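Local structure of adhesion and penetration protein autotransporter (Haemophilus influenzae, 3SYJ) at residues Tyr559-Glu564 with Thr581-Lys586; Gln633-Ser638 with Thr653-Ala658; Leu568-Gly573 with Gly585-Ser590; Ser486-Arg491 with Asn511-Gly516. The protein promotes adherence to and invasion of host cells, is probably a serine protease, and self-associates between bacteria through its secreted passenger domain. All coordinates share one frame; numbering follows the deposited sequence.

The four contacts join neighbouring coils of the passenger domain's β-solenoid. Strands 487-489, 510-514, 555-559, 579-582, 631-634 and 645-654 lie side by side in parallel: interaction 4 joins the first two, interaction 1 the loop end of the middle pair, interaction 2 the last two. Interaction 3 joins the next strands of the coils of interaction 1, 567-575 and 586-593, and shares G585 and K586 with it. Along the chain interaction 4 comes first, 1 and 3 overlap, and 2 closes. The centres of interactions 1 and 2 are about 10 Å apart, those of interactions 2 and 4 about 19 Å. Backbone bonds thus run on from coil to coil along the adhesin's stalk.

Interaction 1 (Tyr559-Glu564 with Thr581-Lys586); sequences YKPTTE and TQTKGK
Y559 and K584 are the two residues most deeply involved here, with E564 third. The tyrosine pairs through its backbone: its N donates to T581 O at 2.8 Å, and its O accepts from T583 N at 3.1 Å. Its CG lies anti to the backbone N (chi1 178°), and the ring runs beside the Q582 side chain, CD2 4.0 Å from Q582 CG. Further out, CE2 comes within 3.4 Å of K586 O, while P561 CD of its own segment sits over the centre of one ring face. K584 reaches the other way, under the 561-564 loop. A bend at chi3 (-59°) turns CE toward the loop, and NZ then donates to T562 O at 3.2 Å, from above the carbonyl plane. E564 crosses this chain near its end, OE2 lying 3.6 Å from K584 CD and making a long salt bridge of 3.8 Å to K584 NZ. Behind, Q582 NE2 donates to K584 O and to S638 O of the next coil. The chemistry is therefore split: an aromatic ring packed against backbone on the buried side, and at the surface a lysine whose ammonium is shared between the T562 carbonyl and, at longer range, the E564 carboxylate.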
loop_
_atom_site.group_PDB
_atom_site.type_symbol
_atom_site.label_atom_id
_atom_site.label_comp_id
_atom_site.label_asym_id
_atom_site.label_seq_id
_atom_site.Cartn_x
_atom_site.Cartn_y
_atom_site.Cartn_z
ATOM N N TYR A 559 -28.888 16.988 -12.839
ATOM C CA TYR A 559 -29.281 17.259 -14.214
ATOM C C TYR A 559 -30.116 16.090 -14.735
ATOM O O TYR A 559 -29.627 14.970 -14.866
ATOM C CB TYR A 559 -28.056 17.497 -15.103
ATOM C CG TYR A 559 -28.399 17.748 -16.553
ATOM C CD1 TYR A 559 -29.359 18.684 -16.903
ATOM C CD2 TYR A 559 -27.763 17.051 -17.572
ATOM C CE1 TYR A 559 -29.684 18.920 -18.224
ATOM C CE2 TYR A 559 -28.077 17.281 -18.903
ATOM C CZ TYR A 559 -29.043 18.219 -19.222
ATOM O OH TYR A 559 -29.373 18.460 -20.539
ATOM N N LYS A 560 -31.382 16.362 -15.027
ATOM C CA LYS A 560 -32.324 15.313 -15.389
ATOM C C LYS A 560 -33.242 15.773 -16.515
ATOM O O LYS A 560 -34.413 16.095 -16.283
ATOM C CB LYS A 560 -33.149 14.905 -14.155
ATOM C CG LYS A 560 -34.254 13.887 -14.444
ATOM C CD LYS A 560 -34.696 13.127 -13.194
ATOM C CE LYS A 560 -35.376 14.031 -12.172
ATOM N NZ LYS A 560 -35.747 13.297 -10.913
ATOM N N PRO A 561 -32.709 15.829 -17.744
ATOM C CA PRO A 561 -33.489 16.238 -18.915
ATOM C C PRO A 561 -34.427 15.110 -19.314
ATOM O O PRO A 561 -34.272 14.006 -18.794
ATOM C CB PRO A 561 -32.413 16.414 -19.983
ATOM C CG PRO A 561 -31.344 15.455 -19.564
ATOM C CD PRO A 561 -31.290 15.638 -18.083
ATOM N N THR A 562 -35.370 15.372 -20.216
ATOM C CA THR A 562 -36.325 14.347 -20.642
ATOM C C THR A 562 -35.782 13.482 -21.773
ATOM O O THR A 562 -36.142 12.312 -21.898
ATOM C CB THR A 562 -37.642 14.966 -21.146
ATOM O OG1 THR A 562 -37.361 15.840 -22.249
ATOM C CG2 THR A 562 -38.351 15.739 -20.032
ATOM N N THR A 563 -34.924 14.064 -22.600
ATOM C CA THR A 563 -34.478 13.398 -23.813
ATOM C C THR A 563 -32.965 13.291 -23.862
ATOM O O THR A 563 -32.251 14.104 -23.277
ATOM C CB THR A 563 -34.997 14.137 -25.070
ATOM O OG1 THR A 563 -36.429 14.136 -25.059
ATOM C CG2 THR A 563 -34.505 13.472 -26.352
ATOM N N GLU A 564 -32.480 12.278 -24.565
ATOM C CA GLU A 564 -31.053 12.033 -24.669
ATOM C C GLU A 564 -30.319 13.215 -25.323
ATOM O O GLU A 564 -29.145 13.460 -25.045
ATOM C CB GLU A 564 -30.808 10.727 -25.432
ATOM C CG GLU A 564 -31.468 9.494 -24.791
ATOM C CD GLU A 564 -32.998 9.460 -24.934
ATOM O OE1 GLU A 564 -33.519 9.831 -26.010
ATOM O OE2 GLU A 564 -33.683 9.047 -23.969
ATOM N N THR A 581 -25.294 14.858 -10.020
ATOM C CA THR A 581 -25.912 13.666 -10.597
ATOM C C THR A 581 -26.466 13.927 -11.994
ATOM O O THR A 581 -27.185 14.902 -12.218
ATOM C CB THR A 581 -27.067 13.169 -9.702
ATOM O OG1 THR A 581 -26.546 12.823 -8.414
ATOM C CG2 THR A 581 -27.761 11.953 -10.329
ATOM N N GLN A 582 -26.136 13.049 -12.934
ATOM C CA GLN A 582 -26.697 13.146 -14.274
ATOM C C GLN A 582 -27.475 11.878 -14.631
ATOM O O GLN A 582 -26.959 10.764 -14.515
ATOM C CB GLN A 582 -25.594 13.401 -15.298
ATOM C CG GLN A 582 -26.098 13.522 -16.717
ATOM C CD GLN A 582 -24.973 13.703 -17.711
ATOM O OE1 GLN A 582 -23.799 13.684 -17.345
ATOM N NE2 GLN A 582 -25.324 13.876 -18.979
ATOM N N THR A 583 -28.716 12.043 -15.068
ATOM C CA THR A 583 -29.550 10.890 -15.393
ATOM C C THR A 583 -29.674 10.669 -16.893
ATOM O O THR A 583 -30.070 9.594 -17.332
ATOM C CB THR A 583 -30.960 11.033 -14.808
ATOM O OG1 THR A 583 -31.617 12.149 -15.418
ATOM C CG2 THR A 583 -30.893 11.251 -13.301
ATOM N N LYS A 584 -29.332 11.682 -17.680
ATOM C CA LYS A 584 -29.533 11.614 -19.120
ATOM C C LYS A 584 -28.951 12.848 -19.798
ATOM O O LYS A 584 -28.464 13.757 -19.131
ATOM C CB LYS A 584 -31.029 11.513 -19.427
ATOM C CG LYS A 584 -31.358 11.032 -20.828
ATOM C CD LYS A 584 -32.856 10.995 -21.045
ATOM C CE LYS A 584 -33.522 10.077 -20.041
ATOM N NZ LYS A 584 -34.926 9.770 -20.418
ATOM N N GLY A 585 -29.000 12.881 -21.123
ATOM C CA GLY A 585 -28.597 14.062 -21.860
ATOM C C GLY A 585 -27.100 14.256 -21.862
ATOM O O GLY A 585 -26.345 13.315 -21.631
ATOM N N LYS A 586 -26.674 15.485 -22.133
ATOM C CA LYS A 586 -25.257 15.804 -22.205
ATOM C C LYS A 586 -24.898 16.893 -21.208
ATOM O O LYS A 586 -25.590 17.906 -21.106
ATOM C CB LYS A 586 -24.860 16.211 -23.629
ATOM C CG LYS A 586 -25.085 15.104 -24.650
ATOM C CD LYS A 586 -24.527 15.470 -26.012
ATOM C CE LYS A 586 -25.389 16.503 -26.724
ATOM N NZ LYS A 586 -26.475 15.883 -27.528
#

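Interaction 2 (Gln633-Ser638 with Thr653-Ala658); sequences QIKGGS and TVSNNA
N656 reaches K635 O with the ND2 branch of its amide, coming in within the carbonyl plane. Its CB lies 3.7 Å from K635 O, and CG, set anti to its own carbonyl carbon (chi1 -56°), is hardly closer. At the tip ND2 closes on K635 O at 2.7 Å, a nearly straight bond (168° at the hydrogen) that also lies in the asparagine's own amide plane, so an N-H of the amide points at the oxygen within both planes. The backbone N of N656 is taken by D711 of the following coil. All this happens where two coils of the parallel β-solenoid turn a corner: strands 631-634 and 645-654 stop pairing, and S655 to A658 make a type II' turn closed by A658 N to S655 O. Just before the corner two ladder bonds remain, I634 N to T653 O, which is bent, and S655 N to I634 O. The turn then brings A658 back under the other segment, its CB pointing at the backbone there: 3.2 Å from I634 O and 3.5 Å from G636 N. The same methyl meets I634 CG2 at 4.0 Å, and I634 CB touches V654 CG1 at 4.2 Å on the side facing the buried interior. S655 OG comes to 3.6 Å from K635 CA, and the serine side chain also touches T710 and D711.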
loop_
_atom_site.group_PDB
_atom_site.type_symbol
_atom_site.label_atom_id
_atom_site.label_comp_id
_atom_site.label_asym_id
_atom_site.label_seq_id
_atom_site.Cartn_x
_atom_site.Cartn_y
_atom_site.Cartn_z
ATOM N N GLN A 633 -21.996 11.442 -9.965
ATOM C CA GLN A 633 -22.711 10.220 -10.268
ATOM C C GLN A 633 -23.362 10.365 -11.626
ATOM O O GLN A 633 -24.419 10.980 -11.759
ATOM C CB GLN A 633 -23.760 9.936 -9.192
ATOM C CG GLN A 633 -23.278 10.277 -7.798
ATOM C CD GLN A 633 -24.150 9.693 -6.706
ATOM O OE1 GLN A 633 -25.043 8.883 -6.971
ATOM N NE2 GLN A 633 -23.891 10.097 -5.463
ATOM N N ILE A 634 -22.717 9.814 -12.641
ATOM C CA ILE A 634 -23.268 9.840 -13.981
ATOM C C ILE A 634 -24.038 8.540 -14.155
ATOM O O ILE A 634 -23.468 7.522 -14.535
ATOM C CB ILE A 634 -22.151 9.972 -15.036
ATOM C CG1 ILE A 634 -21.116 11.007 -14.584
ATOM C CG2 ILE A 634 -22.718 10.330 -16.402
ATOM C CD1 ILE A 634 -21.709 12.354 -14.179
ATOM N N LYS A 635 -25.330 8.581 -13.835
ATOM C CA LYS A 635 -26.184 7.396 -13.847
ATOM C C LYS A 635 -26.758 7.120 -15.231
ATOM O O LYS A 635 -27.413 6.102 -15.452
ATOM C CB LYS A 635 -27.338 7.561 -12.856
ATOM C CG LYS A 635 -26.909 7.778 -11.414
ATOM C CD LYS A 635 -28.125 7.841 -10.506
ATOM C CE LYS A 635 -27.731 7.965 -9.043
ATOM N NZ LYS A 635 -28.942 8.073 -8.183
ATOM N N GLY A 636 -26.523 8.035 -16.160
ATOM C CA GLY A 636 -27.033 7.878 -17.506
ATOM C C GLY A 636 -26.647 9.083 -18.323
ATOM O O GLY A 636 -26.294 10.120 -17.766
ATOM N N GLY A 637 -26.709 8.950 -19.642
ATOM C CA GLY A 637 -26.288 10.014 -20.529
ATOM C C GLY A 637 -24.777 10.127 -20.664
ATOM O O GLY A 637 -24.044 9.141 -20.559
ATOM N N SER A 638 -24.310 11.349 -20.892
ATOM C CA SER A 638 -22.912 11.582 -21.180
ATOM C C SER A 638 -22.386 12.852 -20.500
ATOM O O SER A 638 -22.946 13.939 -20.678
ATOM C CB SER A 638 -22.728 11.684 -22.690
ATOM O OG SER A 638 -21.381 11.411 -23.045
ATOM N N THR A 653 -18.561 8.128 -10.374
ATOM C CA THR A 653 -19.243 6.854 -10.540
ATOM C C THR A 653 -20.112 6.879 -11.795
ATOM O O THR A 653 -21.100 7.609 -11.868
ATOM C CB THR A 653 -20.117 6.503 -9.326
ATOM O OG1 THR A 653 -19.295 6.420 -8.158
ATOM C CG2 THR A 653 -20.806 5.165 -9.549
ATOM N N VAL A 654 -19.726 6.086 -12.784
ATOM C CA VAL A 654 -20.451 6.023 -14.040
ATOM C C VAL A 654 -21.087 4.644 -14.148
ATOM O O VAL A 654 -20.398 3.627 -14.043
ATOM C CB VAL A 654 -19.507 6.267 -15.225
ATOM C CG1 VAL A 654 -20.295 6.478 -16.505
ATOM C CG2 VAL A 654 -18.618 7.463 -14.939
ATOM N N SER A 655 -22.400 4.607 -14.344
ATOM C CA SER A 655 -23.125 3.348 -14.275
ATOM C C SER A 655 -24.089 3.179 -15.444
ATOM O O SER A 655 -24.156 4.030 -16.330
ATOM C CB SER A 655 -23.862 3.234 -12.941
ATOM O OG SER A 655 -24.781 4.291 -12.778
ATOM N N ASN A 656 -24.830 2.074 -15.439
ATOM C CA ASN A 656 -25.708 1.718 -16.549
ATOM C C ASN A 656 -24.977 1.835 -17.881
ATOM O O ASN A 656 -23.883 1.305 -18.031
ATOM C CB ASN A 656 -26.966 2.579 -16.530
ATOM C CG ASN A 656 -27.704 2.488 -15.213
ATOM O OD1 ASN A 656 -28.002 1.393 -14.733
ATOM N ND2 ASN A 656 -28.000 3.640 -14.614
ATOM N N ASN A 657 -25.582 2.529 -18.841
ATOM C CA ASN A 657 -24.953 2.768 -20.135
ATOM C C ASN A 657 -24.415 4.186 -20.246
ATOM O O ASN A 657 -24.321 4.734 -21.338
ATOM C CB ASN A 657 -25.944 2.517 -21.270
ATOM C CG ASN A 657 -26.477 1.103 -21.274
ATOM O OD1 ASN A 657 -25.710 0.139 -21.277
ATOM N ND2 ASN A 657 -27.798 0.969 -21.273
ATOM N N ALA A 658 -24.060 4.777 -19.111
ATOM C CA ALA A 658 -23.592 6.155 -19.083
ATOM C C ALA A 658 -22.176 6.273 -19.641
ATOM O O ALA A 658 -21.505 5.271 -19.879
ATOM C CB ALA A 658 -23.649 6.697 -17.671
#

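Interaction 3 (Leu568-Gly573 with Gly585-Ser590); sequences LLLSGG and GKLFFS
L568 and L587 stand side by side on neighbouring coils of a parallel β-helix, pointing the same way into its core, and the tight half of this contact is built round one methyl, L587 CD1. With L587 CG anti to the backbone N, a chi2 of 61° swings CD1 across to the other strand. There it lies 3.8 Å from L568 CD2, 3.7 Å from L568 O and 3.9 Å from L570 CD1. That last methyl also leans on F589 CE1 at 4.0 Å, approaching the ring obliquely, while F627 meets the same ring edge-to-face. I580 and Q582 of strand 579-582 pack on F589 and L587 from another wall of the solenoid. The two strands, only 12° from parallel, are stitched by four main-chain bonds that run from K586 O to S590 N, alternately given and received. The opposite face has fewer cross-strand contacts, one methyl, L569 CD1, touching S590 CB at 3.7 Å and F588 CB at 4.1 Å. It is not bare, since C673 of strand 669-675, half of the disulfide with C684, touches both L569 and F588. The solvent side is at K586, whose backbone O is still bonded to L568 N but whose side chain leads away, NZ pairing with D565. At the other end the backbones stay close, S571 CA pointing its hydrogen at S590 O from 3.2 Å.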
loop_
_atom_site.group_PDB
_atom_site.type_symbol
_atom_site.label_atom_id
_atom_site.label_comp_id
_atom_site.label_asym_id
_atom_site.label_seq_id
_atom_site.Cartn_x
_atom_site.Cartn_y
_atom_site.Cartn_z
ATOM N N LEU A 568 -26.468 20.533 -21.066
ATOM C CA LEU A 568 -26.275 21.537 -20.034
ATOM C C LEU A 568 -24.802 21.931 -20.007
ATOM O O LEU A 568 -23.926 21.094 -19.791
ATOM C CB LEU A 568 -26.705 20.998 -18.663
ATOM C CG LEU A 568 -26.434 21.866 -17.426
ATOM C CD1 LEU A 568 -26.975 23.281 -17.594
ATOM C CD2 LEU A 568 -27.024 21.214 -16.166
ATOM N N LEU A 569 -24.534 23.206 -20.242
ATOM C CA LEU A 569 -23.171 23.696 -20.205
ATOM C C LEU A 569 -22.908 24.414 -18.890
ATOM O O LEU A 569 -23.628 25.344 -18.526
ATOM C CB LEU A 569 -22.908 24.635 -21.387
ATOM C CG LEU A 569 -21.648 25.511 -21.318
ATOM C CD1 LEU A 569 -20.388 24.658 -21.251
ATOM C CD2 LEU A 569 -21.584 26.481 -22.503
ATOM N N LEU A 570 -21.885 23.969 -18.172
ATOM C CA LEU A 570 -21.427 24.680 -16.985
ATOM C C LEU A 570 -20.064 25.294 -17.282
ATOM O O LEU A 570 -19.078 24.577 -17.476
ATOM C CB LEU A 570 -21.344 23.730 -15.789
ATOM C CG LEU A 570 -22.644 22.974 -15.511
ATOM C CD1 LEU A 570 -22.442 21.885 -14.470
ATOM C CD2 LEU A 570 -23.726 23.943 -15.074
ATOM N N SER A 571 -20.001 26.620 -17.329
ATOM C CA SER A 571 -18.766 27.276 -17.731
ATOM C C SER A 571 -18.195 28.138 -16.620
ATOM O O SER A 571 -17.223 28.859 -16.832
ATOM C CB SER A 571 -18.991 28.126 -18.985
ATOM O OG SER A 571 -19.842 29.225 -18.693
ATOM N N GLY A 572 -18.804 28.067 -15.442
ATOM C CA GLY A 572 -18.362 28.873 -14.317
ATOM C C GLY A 572 -17.590 28.059 -13.296
ATOM O O GLY A 572 -16.377 27.882 -13.414
ATOM N N GLY A 573 -18.285 27.549 -12.287
ATOM C CA GLY A 573 -17.623 26.733 -11.291
ATOM C C GLY A 573 -18.558 26.042 -10.321
ATOM O O GLY A 573 -19.720 26.443 -10.162
ATOM N N GLY A 585 -29.000 12.881 -21.123
ATOM C CA GLY A 585 -28.597 14.062 -21.860
ATOM C C GLY A 585 -27.100 14.256 -21.862
ATOM O O GLY A 585 -26.345 13.315 -21.631
ATOM N N LYS A 586 -26.674 15.485 -22.133
ATOM C CA LYS A 586 -25.257 15.804 -22.205
ATOM C C LYS A 586 -24.898 16.893 -21.208
ATOM O O LYS A 586 -25.590 17.906 -21.106
ATOM C CB LYS A 586 -24.860 16.211 -23.629
ATOM C CG LYS A 586 -25.085 15.104 -24.650
ATOM C CD LYS A 586 -24.527 15.470 -26.012
ATOM C CE LYS A 586 -25.389 16.503 -26.724
ATOM N NZ LYS A 586 -26.475 15.883 -27.528
ATOM N N LEU A 587 -23.814 16.666 -20.469
ATOM C CA LEU A 587 -23.370 17.598 -19.442
ATOM C C LEU A 587 -21.913 17.980 -19.692
ATOM O O LEU A 587 -21.033 17.119 -19.687
ATOM C CB LEU A 587 -23.535 16.966 -18.057
ATOM C CG LEU A 587 -23.096 17.776 -16.838
ATOM C CD1 LEU A 587 -23.885 19.075 -16.738
ATOM C CD2 LEU A 587 -23.262 16.946 -15.575
ATOM N N PHE A 588 -21.664 19.269 -19.918
ATOM C CA PHE A 588 -20.319 19.751 -20.228
ATOM C C PHE A 588 -19.760 20.585 -19.096
ATOM O O PHE A 588 -20.403 21.528 -18.639
ATOM C CB PHE A 588 -20.317 20.597 -21.513
ATOM C CG PHE A 588 -20.157 19.792 -22.777
ATOM C CD1 PHE A 588 -21.143 18.910 -23.182
ATOM C CD2 PHE A 588 -19.025 19.923 -23.563
ATOM C CE1 PHE A 588 -20.999 18.168 -24.345
ATOM C CE2 PHE A 588 -18.879 19.188 -24.727
ATOM C CZ PHE A 588 -19.869 18.314 -25.117
ATOM N N PHE A 589 -18.567 20.226 -18.637
ATOM C CA PHE A 589 -17.787 21.085 -17.750
ATOM C C PHE A 589 -16.735 21.753 -18.614
ATOM O O PHE A 589 -15.913 21.079 -19.235
ATOM C CB PHE A 589 -17.112 20.277 -16.643
ATOM C CG PHE A 589 -18.071 19.551 -15.745
ATOM C CD1 PHE A 589 -18.475 20.109 -14.543
ATOM C CD2 PHE A 589 -18.560 18.307 -16.101
ATOM C CE1 PHE A 589 -19.355 19.437 -13.709
ATOM C CE2 PHE A 589 -19.438 17.632 -15.285
ATOM C CZ PHE A 589 -19.840 18.197 -14.082
ATOM N N SER A 590 -16.765 23.079 -18.677
ATOM C CA SER A 590 -15.934 23.779 -19.642
ATOM C C SER A 590 -15.432 25.115 -19.117
ATOM O O SER A 590 -16.035 25.714 -18.224
ATOM C CB SER A 590 -16.732 24.009 -20.931
ATOM O OG SER A 590 -15.937 24.623 -21.936
#

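Interaction 4 (Ser486-Arg491 with Asn511-Gly516); sequences SLTFKR and NVTITG
L487, T488 and F489 pair in parallel register with V512, T513 and I514, the short strand axes 4.7 Å apart and 19° from parallel, with main-chain bonds stepping from N511 O through L487 O and T513 O to F489 O. The shortest of them joins F489 N to T513 O at 2.7 Å. A side chain extends the pairing at the start: S486 OG, set anti to its own carbonyl carbon (chi1 -69°), folds over to accept from N511 N at 3.0 Å. Backbone extends it at the finish, where G516 N makes a weak, bent bond to K490 O, and K490 CB rests 3.4 Å from G516 O while its NZ leads off to a salt bridge with D469. Inside, F489 turns the edge of its ring to V512, CD2 3.8 Å from V512 CG1, so one valine methyl lies against the aromatic rim. Outside, T488 and T513 lie side by side; T488 CG2 also meets T515 CG2 at 3.8 Å, the two side chains crossing at about a right angle. A water on this threonine side donates to L487 O at 2.9 Å and lies 2.6 Å from T513 OG1, a second partner for L487 O besides T513 N. R491, turned away at the end of its segment, forms salt bridges with D532 and with D90 of the peptidase S6 region, tying the stalk to the protease part. Polar residues outward, V512, F489 and I514 inward, and parallel in-register pairing between neighbouring coils are the signature of the β-helix that forms the stalk of this and most autotransporter passenger domains.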
loop_
_atom_site.group_PDB
_atom_site.type_symbol
_atom_site.label_atom_id
_atom_site.label_comp_id
_atom_site.label_asym_id
_atom_site.label_seq_id
_atom_site.Cartn_x
_atom_site.Cartn_y
_atom_site.Cartn_z
ATOM N N SER A 486 -35.260 23.223 -1.592
ATOM C CA SER A 486 -34.937 22.670 -2.896
ATOM C C SER A 486 -35.742 23.329 -4.001
ATOM O O SER A 486 -36.869 23.768 -3.783
ATOM C CB SER A 486 -35.134 21.157 -2.900
ATOM O OG SER A 486 -34.145 20.539 -2.095
ATOM N N LEU A 487 -35.140 23.412 -5.183
ATOM C CA LEU A 487 -35.777 24.034 -6.333
ATOM C C LEU A 487 -35.547 23.185 -7.565
ATOM O O LEU A 487 -34.546 22.476 -7.660
ATOM C CB LEU A 487 -35.190 25.421 -6.585
ATOM C CG LEU A 487 -35.334 26.475 -5.492
ATOM C CD1 LEU A 487 -34.491 27.698 -5.825
ATOM C CD2 LEU A 487 -36.800 26.850 -5.323
ATOM N N THR A 488 -36.486 23.255 -8.500
ATOM C CA THR A 488 -36.286 22.708 -9.831
ATOM C C THR A 488 -36.351 23.848 -10.831
ATOM O O THR A 488 -37.223 24.716 -10.730
ATOM C CB THR A 488 -37.382 21.701 -10.201
ATOM O OG1 THR A 488 -37.315 20.580 -9.320
ATOM C CG2 THR A 488 -37.198 21.219 -11.629
ATOM N N PHE A 489 -35.426 23.848 -11.787
ATOM C CA PHE A 489 -35.467 24.783 -12.911
ATOM C C PHE A 489 -35.619 24.022 -14.225
ATOM O O PHE A 489 -35.168 22.878 -14.350
ATOM C CB PHE A 489 -34.170 25.583 -13.004
ATOM C CG PHE A 489 -33.945 26.548 -11.873
ATOM C CD1 PHE A 489 -34.245 27.890 -12.027
ATOM C CD2 PHE A 489 -33.384 26.129 -10.686
ATOM C CE1 PHE A 489 -34.019 28.792 -11.003
ATOM C CE2 PHE A 489 -33.149 27.025 -9.653
ATOM C CZ PHE A 489 -33.465 28.357 -9.813
ATOM N N LYS A 490 -36.245 24.658 -15.209
ATOM C CA LYS A 490 -36.160 24.174 -16.581
ATOM C C LYS A 490 -34.841 24.681 -17.153
ATOM O O LYS A 490 -33.965 23.893 -17.506
ATOM C CB LYS A 490 -37.348 24.666 -17.397
ATOM C CG LYS A 490 -38.664 24.087 -16.917
ATOM C CD LYS A 490 -39.850 24.785 -17.554
ATOM C CE LYS A 490 -41.148 24.392 -16.868
ATOM N NZ LYS A 490 -42.191 25.438 -17.052
ATOM N N ARG A 491 -34.699 26.001 -17.222
ATOM C CA ARG A 491 -33.392 26.622 -17.409
ATOM C C ARG A 491 -33.203 27.739 -16.386
ATOM O O ARG A 491 -34.172 28.377 -15.959
ATOM C CB ARG A 491 -33.218 27.162 -18.832
ATOM C CG ARG A 491 -34.291 28.127 -19.287
ATOM C CD ARG A 491 -34.029 28.635 -20.718
ATOM N NE ARG A 491 -33.211 29.834 -20.684
ATOM C CZ ARG A 491 -33.699 31.069 -20.698
ATOM N NH1 ARG A 491 -35.005 31.283 -20.783
ATOM N NH2 ARG A 491 -32.872 32.094 -20.636
ATOM N N ASN A 511 -31.194 20.868 -2.635
ATOM C CA ASN A 511 -30.999 20.330 -3.975
ATOM C C ASN A 511 -31.458 21.303 -5.051
ATOM O O ASN A 511 -32.493 21.941 -4.908
ATOM C CB ASN A 511 -31.744 19.008 -4.140
ATOM C CG ASN A 511 -31.366 17.988 -3.084
ATOM O OD1 ASN A 511 -30.186 17.764 -2.807
ATOM N ND2 ASN A 511 -32.372 17.365 -2.486
ATOM N N VAL A 512 -30.675 21.424 -6.119
ATOM C CA VAL A 512 -31.134 22.105 -7.319
ATOM C C VAL A 512 -31.232 21.085 -8.440
ATOM O O VAL A 512 -30.260 20.404 -8.765
ATOM C CB VAL A 512 -30.178 23.235 -7.767
ATOM C CG1 VAL A 512 -30.798 24.039 -8.906
ATOM C CG2 VAL A 512 -29.844 24.150 -6.614
ATOM N N THR A 513 -32.415 20.973 -9.027
ATOM C CA THR A 513 -32.598 20.104 -10.177
ATOM C C THR A 513 -32.771 20.957 -11.434
ATOM O O THR A 513 -33.494 21.947 -11.426
ATOM C CB THR A 513 -33.807 19.160 -9.969
ATOM O OG1 THR A 513 -33.621 18.419 -8.754
ATOM C CG2 THR A 513 -33.967 18.188 -11.138
ATOM N N ILE A 514 -32.072 20.583 -12.499
ATOM C CA ILE A 514 -32.223 21.234 -13.793
ATOM C C ILE A 514 -32.756 20.213 -14.792
ATOM O O ILE A 514 -32.153 19.155 -14.983
ATOM C CB ILE A 514 -30.891 21.824 -14.284
ATOM C CG1 ILE A 514 -30.426 22.929 -13.328
ATOM C CG2 ILE A 514 -31.037 22.380 -15.692
ATOM C CD1 ILE A 514 -29.003 23.374 -13.550
ATOM N N THR A 515 -33.899 20.518 -15.404
ATOM C CA THR A 515 -34.569 19.568 -16.300
ATOM C C THR A 515 -34.467 19.927 -17.788
ATOM O O THR A 515 -34.824 19.128 -18.652
ATOM C CB THR A 515 -36.057 19.410 -15.935
ATOM O OG1 THR A 515 -36.715 20.682 -16.036
ATOM C CG2 THR A 515 -36.196 18.882 -14.511
ATOM N N GLY A 516 -33.975 21.123 -18.088
ATOM C CA GLY A 516 -33.839 21.554 -19.466
ATOM C C GLY A 516 -35.142 22.110 -20.005
ATOM O O GLY A 516 -36.160 22.096 -19.318
HETATM O O HOH W 1 -34.254 19.788 -6.636
#